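Local atomic coordinates of excinuclease ABC, subunit A. (Deinococcus radiodurans, PDB entry 2VF7), a protein that binds DNA, zinc and adenine nucleotide as a UvrA-family ABC protein that probably hydrolyses ATP and helps recognise DNA damage for excision repair. Residues A[506-511]-A[541-546]. The protein carries 1 engineered substitution. Residues are numbered along the deposited sequence; the frame is centred on the assembly and turned at random.
Sequences NGVTRN and SQALVD. With ADP (adenosine-5'-diphosphate), chain D.
Val508 and Ala543 form the tightly packed part of this contact: CG1 of Val508 lies 3.6 Å from CB of Ala543. Both residues are buried, each turns its CB toward the other segment, and their CA atoms, 7.1 Å apart, are the nearest pair between 506-511 and 541-546. Val508 CG1 reaches the helix because it stands anti to the backbone N (chi1 -171°).

The Arg510 end is polar and looser: Arg510 and Gln542 are partly exposed, Asp546 exposed. Arg510, its chain bent at chi2, brings its guanidinium close to Gln542 and Asp546, and meets two oxygens in different ways. Gln542 OE1 sits at the guanidinium edge, in plane, but 3.7 Å from Arg510 NE, which is too far for a hydrogen bond; the amide and guanidinium planes stand 71° apart. Asp546 OD1 is 3.6 Å from Arg510 NH1 and well out of the guanidinium plane, so this long salt bridge rests on charge alone, with no N-H directed at the oxygen. An alanine in place of Arg510 would probably leave the Asp546 carboxylate without this positive partner and open a gap beside Gln542 CB and OE1.

Asn511 and Gln542 carry the contact to the bound ADP, whose pocket includes both. Asn511 ND2 comes within 3.0 Å of ADP C8, placing the amide against the base near its glycosidic bond, whereas Gln542 NE2 stays 3.8 Å from ADP N7.

Strand 508-510 and helix segment 541-546 run at 131° to each other, their axes 9.7 Å apart at closest. The helix, 536-551, follows the P-loop of an ABC nucleotide-binding domain; Leu544 packs on strands 753-758 and 785-789, while Val508 is hydrogen-bonded through its backbone to Leu516, tying strand 502-510 into the antiparallel sheet with 516-521.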
ATOM      1  N   ASN A 506     -22.977   3.943  46.394  1.00 54.54           N
ATOM      2  CA  ASN A 506     -22.290   3.145  47.401  1.00 54.52           C
ATOM      3  C   ASN A 506     -21.817   1.790  46.867  1.00 54.75           C
ATOM      4  O   ASN A 506     -22.455   1.197  45.990  1.00 54.52           O
ATOM      5  CB  ASN A 506     -23.209   2.930  48.609  1.00 54.53           C
ATOM      6  CG  ASN A 506     -23.706   4.239  49.217  1.00 54.60           C
ATOM      7  OD1 ASN A 506     -22.912   5.074  49.666  1.00 55.10           O
ATOM      8  ND2 ASN A 506     -25.025   4.417  49.239  1.00 52.96           N
ATOM      9  N   GLY A 507     -20.691   1.317  47.403  1.00 55.12           N
ATOM     10  CA  GLY A 507     -20.161  -0.021  47.114  1.00 55.74           C
ATOM     11  C   GLY A 507     -19.700  -0.198  45.685  1.00 56.22           C
ATOM     12  O   GLY A 507     -19.965  -1.230  45.061  1.00 56.45           O
ATOM     13  N   VAL A 508     -19.001   0.816  45.180  1.00 56.53           N
ATOM     14  CA  VAL A 508     -18.591   0.878  43.786  1.00 56.90           C
ATOM     15  C   VAL A 508     -17.345   0.019  43.553  1.00 57.09           C
ATOM     16  O   VAL A 508     -16.223   0.482  43.772  1.00 57.09           O
ATOM     17  CB  VAL A 508     -18.326   2.358  43.341  1.00 57.06           C
ATOM     18  CG1 VAL A 508     -18.118   2.452  41.836  1.00 56.60           C
ATOM     19  CG2 VAL A 508     -19.470   3.272  43.767  1.00 57.28           C
ATOM     20  N   THR A 509     -17.547  -1.232  43.129  1.00 57.31           N
ATOM     21  CA  THR A 509     -16.438  -2.115  42.728  1.00 57.48           C
ATOM     22  C   THR A 509     -16.317  -2.152  41.198  1.00 57.59           C
ATOM     23  O   THR A 509     -17.308  -2.377  40.494  1.00 57.72           O
ATOM     24  CB  THR A 509     -16.563  -3.557  43.328  1.00 57.57           C
ATOM     25  OG1 THR A 509     -16.746  -3.481  44.749  1.00 56.95           O
ATOM     26  CG2 THR A 509     -15.300  -4.389  43.037  1.00 57.84           C
ATOM     27  N   ARG A 510     -15.104  -1.912  40.699  1.00 57.75           N
ATOM     28  CA  ARG A 510     -14.838  -1.725  39.261  1.00 57.92           C
ATOM     29  C   ARG A 510     -13.386  -1.276  39.051  1.00 57.66           C
ATOM     30  O   ARG A 510     -12.959  -0.238  39.582  1.00 57.32           O
ATOM     31  CB  ARG A 510     -15.806  -0.691  38.666  1.00 58.15           C
ATOM     32  CG  ARG A 510     -15.940  -0.709  37.151  1.00 59.77           C
ATOM     33  CD  ARG A 510     -17.415  -0.719  36.738  1.00 61.99           C
ATOM     34  NE  ARG A 510     -17.575  -0.743  35.281  1.00 64.36           N
ATOM     35  CZ  ARG A 510     -18.637  -1.231  34.637  1.00 65.42           C
ATOM     36  NH1 ARG A 510     -19.651  -1.762  35.312  1.00 64.95           N
ATOM     37  NH2 ARG A 510     -18.680  -1.195  33.306  1.00 65.78           N
ATOM     38  N   ASN A 511     -12.632  -2.073  38.294  1.00 57.55           N
ATOM     39  CA  ASN A 511     -11.228  -1.779  37.992  1.00 57.41           C
ATOM     40  C   ASN A 511     -10.421  -1.495  39.252  1.00 57.55           C
ATOM     41  O   ASN A 511     -10.196  -2.409  40.047  1.00 57.70           O
ATOM     42  CB  ASN A 511     -11.113  -0.627  36.986  1.00 57.50           C
ATOM     43  CG  ASN A 511     -11.820  -0.916  35.684  1.00 56.70           C
ATOM     44  OD1 ASN A 511     -12.145  -2.061  35.388  1.00 55.45           O
ATOM     45  ND2 ASN A 511     -12.057   0.125  34.894  1.00 56.64           N
ATOM     46  N   SER A 541     -18.505   7.896  34.212  1.00 55.01           N
ATOM     47  CA  SER A 541     -18.983   7.386  32.931  1.00 55.86           C
ATOM     48  C   SER A 541     -19.412   5.926  33.005  1.00 56.31           C
ATOM     49  O   SER A 541     -20.479   5.556  32.512  1.00 57.16           O
ATOM     50  CB  SER A 541     -17.936   7.595  31.836  1.00 55.61           C
ATOM     51  OG  SER A 541     -17.731   8.981  31.626  1.00 56.34           O
ATOM     52  N   GLN A 542     -18.595   5.094  33.628  1.00 56.78           N
ATOM     53  CA  GLN A 542     -18.922   3.675  33.719  1.00 56.99           C
ATOM     54  C   GLN A 542     -19.884   3.356  34.861  1.00 57.09           C
ATOM     55  O   GLN A 542     -21.012   2.980  34.611  1.00 57.48           O
ATOM     56  CB  GLN A 542     -17.651   2.822  33.762  1.00 57.04           C
ATOM     57  CG  GLN A 542     -16.728   3.068  32.553  1.00 56.78           C
ATOM     58  CD  GLN A 542     -15.388   2.363  32.675  1.00 57.08           C
ATOM     59  OE1 GLN A 542     -15.315   1.219  33.146  1.00 58.46           O
ATOM     60  NE2 GLN A 542     -14.318   3.035  32.242  1.00 55.19           N
ATOM     61  N   ALA A 543     -19.460   3.538  36.106  1.00 57.72           N
ATOM     62  CA  ALA A 543     -20.253   3.097  37.266  1.00 57.90           C
ATOM     63  C   ALA A 543     -21.538   3.878  37.497  1.00 58.21           C
ATOM     64  O   ALA A 543     -22.603   3.283  37.650  1.00 58.56           O
ATOM     65  CB  ALA A 543     -19.405   3.094  38.539  1.00 57.83           C
ATOM     66  N   LEU A 544     -21.447   5.203  37.536  1.00 58.66           N
ATOM     67  CA  LEU A 544     -22.630   6.011  37.779  1.00 59.02           C
ATOM     68  C   LEU A 544     -23.673   5.702  36.719  1.00 59.57           C
ATOM     69  O   LEU A 544     -24.738   5.186  37.035  1.00 59.55           O
ATOM     70  CB  LEU A 544     -22.303   7.507  37.793  1.00 59.16           C
ATOM     71  CG  LEU A 544     -23.499   8.441  38.052  1.00 58.90           C
ATOM     72  CD1 LEU A 544     -24.196   8.100  39.361  1.00 58.25           C
ATOM     73  CD2 LEU A 544     -23.088   9.892  38.063  1.00 58.53           C
ATOM     74  N   VAL A 545     -23.330   5.981  35.464  1.00 59.96           N
ATOM     75  CA  VAL A 545     -24.245   5.867  34.329  1.00 60.35           C
ATOM     76  C   VAL A 545     -25.000   4.535  34.262  1.00 60.81           C
ATOM     77  O   VAL A 545     -26.227   4.523  34.134  1.00 61.07           O
ATOM     78  CB  VAL A 545     -23.510   6.159  32.990  1.00 60.10           C
ATOM     79  CG1 VAL A 545     -24.354   5.757  31.793  1.00 60.74           C
ATOM     80  CG2 VAL A 545     -23.163   7.620  32.903  1.00 59.92           C
ATOM     81  N   ASP A 546     -24.295   3.412  34.343  1.00 61.21           N
ATOM     82  CA  ASP A 546     -25.022   2.149  34.344  1.00 61.87           C
ATOM     83  C   ASP A 546     -25.293   1.626  35.748  1.00 62.37           C
ATOM     84  O   ASP A 546     -25.258   0.425  36.006  1.00 63.00           O
ATOM     85  CB  ASP A 546     -24.442   1.097  33.375  1.00 62.09           C
ATOM     86  CG  ASP A 546     -22.941   0.924  33.493  1.00 61.96           C
ATOM     87  OD1 ASP A 546     -22.496   0.340  34.510  1.00 60.83           O
ATOM     88  OD2 ASP A 546     -22.225   1.333  32.540  1.00 59.68           O
TER
HETATM   89  PB  ADP D 901      -9.203   8.171  34.434  1.00 44.43           P
HETATM   90  O1B ADP D 901      -8.093   8.393  33.440  1.00 43.63           O
HETATM   91  O2B ADP D 901     -10.603   8.210  33.887  1.00 43.89           O
HETATM   92  O3B ADP D 901      -9.000   9.014  35.664  1.00 43.89           O
HETATM   93  PA  ADP D 901      -9.966   5.371  34.505  1.00 44.89           P
HETATM   94  O1A ADP D 901      -9.519   4.821  33.189  1.00 46.20           O
HETATM   95  O2A ADP D 901     -11.404   5.706  34.743  1.00 44.70           O
HETATM   96  O3A ADP D 901      -9.048   6.633  34.931  1.00 44.94           O
HETATM   97  O5' ADP D 901      -9.607   4.203  35.563  1.00 48.88           O
HETATM   98  C5' ADP D 901      -8.277   3.994  36.021  1.00 50.38           C
HETATM   99  C4' ADP D 901      -7.930   2.525  36.202  1.00 52.91           C
HETATM  100  O4' ADP D 901      -8.936   1.674  35.658  1.00 54.38           O
HETATM  101  C3' ADP D 901      -6.665   2.243  35.413  1.00 55.85           C
HETATM  102  O3' ADP D 901      -5.840   1.335  36.140  1.00 56.17           O
HETATM  103  C2' ADP D 901      -7.160   1.608  34.128  1.00 56.44           C
HETATM  104  O2' ADP D 901      -6.188   0.773  33.482  1.00 57.99           O
HETATM  105  C1' ADP D 901      -8.399   0.867  34.593  1.00 55.69           C
HETATM  106  N9  ADP D 901      -9.364   0.715  33.477  1.00 55.64           N
HETATM  107  C8  ADP D 901     -10.209   1.670  33.024  1.00 56.04           C
HETATM  108  N7  ADP D 901     -10.970   1.221  31.999  1.00 55.99           N
HETATM  109  C5  ADP D 901     -10.596  -0.060  31.781  1.00 56.09           C
HETATM  110  C6  ADP D 901     -10.990  -1.138  30.838  1.00 56.05           C
HETATM  111  N6  ADP D 901     -11.953  -0.912  29.910  1.00 56.18           N
HETATM  112  N1  ADP D 901     -10.365  -2.337  30.938  1.00 55.79           N
HETATM  113  C2  ADP D 901      -9.396  -2.567  31.853  1.00 55.83           C
HETATM  114  N3  ADP D 901      -8.989  -1.634  32.742  1.00 56.20           N
HETATM  115  C4  ADP D 901      -9.540  -0.387  32.755  1.00 55.47           C